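Local atomic coordinates of peptidase M28 (Shewanella amazonensis SB2B, PDB entry 3IIB), a protein that probably acts as a zinc-dependent carboxypeptidase or dipeptidase of peptidase family M28, with two zinc ions bound in its active site. Residues V352-A355 / M356-A359. Sequence-based numbering, arbitrary orientation.
Sequences VINA and MKVA
K357, in the conformer described, one of two, leaves its backbone with CG anti to the carbonyl carbon (chi1 -82°) and stays extended until a bend at chi4, which lays its end beside I353. The two side chains run together in the same direction over the C-terminal turn of helix 346-355, where the alpha-helix passes into the 3-10 segment 357-359. In this conformer K357 NZ lies 3.6 Å from I353 CG2, a contact of the ammonium end with a methyl group; a long, weak ion pair also links NZ to E360. N354, likewise modelled in two conformers, crosses the lysine chain at about a right angle in the one described. The backbone marks the change of winding. M356 N keeps the i to i-4 bond to V352 O (3.0 Å) and adds a weak one to I353 O, whereas K357 N reaches back three residues to N354 O at 3.0 Å. This last bond is nearly straight at the hydrogen (161°), yet the nitrogen stands above the carbonyl plane. A359 N repeats the three-residue step, bonding to M356 O. Selenomethionine M356 bends at chi2 and chi3, carrying its buried end away from the helix turn; its side chain touches I340 and W342 of strand 337-343 and V429 of helix 413-432. V358 packs on Q7, A10 and E11 of helix 3-19 and on Q425 of helix 413-432, so the turn joins the middle strand of the three-stranded sheet to both helices. Against the helix end, V358 CG1 rests 3.7 Å from A355 O.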
loop_
_atom_site.group_PDB
_atom_site.type_symbol
_atom_site.label_atom_id
_atom_site.label_comp_id
_atom_site.label_asym_id
_atom_site.label_seq_id
_atom_site.Cartn_x
_atom_site.Cartn_y
_atom_site.Cartn_z
ATOM N N VAL A 352 -31.345 -17.480 -23.120
ATOM C CA VAL A 352 -29.975 -16.929 -22.997
ATOM C C VAL A 352 -29.170 -17.578 -21.874
ATOM O O VAL A 352 -27.986 -17.820 -22.012
ATOM C CB VAL A 352 -29.936 -15.371 -22.926
ATOM C CG1 VAL A 352 -30.505 -14.777 -24.239
ATOM C CG2 VAL A 352 -30.683 -14.829 -21.680
ATOM N N ILE A 353 -29.831 -17.936 -20.767
ATOM C CA ILE A 353 -29.178 -18.717 -19.717
ATOM C C ILE A 353 -28.645 -20.003 -20.345
ATOM O O ILE A 353 -27.475 -20.352 -20.153
ATOM C CB ILE A 353 -30.159 -19.067 -18.596
ATOM C CG1 ILE A 353 -30.488 -17.831 -17.731
ATOM C CG2 ILE A 353 -29.623 -20.248 -17.750
ATOM C CD1 ILE A 353 -31.725 -18.102 -16.860
ATOM N N ASN A 354 -29.500 -20.693 -21.095
ATOM C CA ASN A 354 -29.112 -21.962 -21.743
ATOM C C ASN A 354 -27.932 -21.750 -22.718
ATOM O O ASN A 354 -26.960 -22.527 -22.712
ATOM C CB ASN A 354 -30.351 -22.567 -22.425
ATOM C CG ASN A 354 -30.102 -23.960 -23.053
ATOM O OD1 ASN A 354 -29.586 -24.867 -22.411
ATOM N ND2 ASN A 354 -30.499 -24.111 -24.307
ATOM N N ALA A 355 -28.022 -20.707 -23.540
ATOM C CA ALA A 355 -26.955 -20.398 -24.492
ATOM C C ALA A 355 -25.647 -20.229 -23.770
ATOM O O ALA A 355 -24.591 -20.601 -24.304
ATOM C CB ALA A 355 -27.253 -19.123 -25.306
HETATM N N MSE A 356 -25.661 -19.594 -22.592
HETATM C CA MSE A 356 -24.394 -19.322 -21.924
HETATM C C MSE A 356 -23.974 -20.420 -20.966
HETATM O O MSE A 356 -23.037 -20.240 -20.212
HETATM C CB MSE A 356 -24.416 -17.971 -21.239
HETATM C CG MSE A 356 -24.490 -16.808 -22.251
HETATM SE SE MSE A 356 -23.033 -16.823 -23.494
HETATM C CE MSE A 356 -21.565 -16.972 -22.417
ATOM N N LYS A 357 -24.656 -21.564 -20.991
ATOM C CA LYS A 357 -24.203 -22.672 -20.156
ATOM C C LYS A 357 -22.859 -23.171 -20.661
ATOM O O LYS A 357 -22.177 -23.882 -19.960
ATOM C CB LYS A 357 -25.255 -23.763 -20.052
ATOM C CG LYS A 357 -26.297 -23.397 -18.984
ATOM C CD LYS A 357 -27.438 -24.400 -18.882
ATOM C CE LYS A 357 -28.458 -23.974 -17.827
ATOM N NZ LYS A 357 -27.854 -23.225 -16.689
ATOM N N VAL A 358 -22.467 -22.740 -21.864
ATOM C CA VAL A 358 -21.140 -23.015 -22.362
ATOM C C VAL A 358 -20.024 -22.501 -21.412
ATOM O O VAL A 358 -18.911 -23.054 -21.415
ATOM C CB VAL A 358 -20.946 -22.480 -23.797
ATOM C CG1 VAL A 358 -20.969 -20.944 -23.868
ATOM C CG2 VAL A 358 -19.671 -23.016 -24.368
ATOM N N ALA A 359 -20.325 -21.465 -20.618
ATOM C CA ALA A 359 -19.367 -20.868 -19.676
ATOM C C ALA A 359 -19.373 -21.522 -18.292
ATOM O O ALA A 359 -18.530 -21.191 -17.464
ATOM C CB ALA A 359 -19.602 -19.330 -19.531
#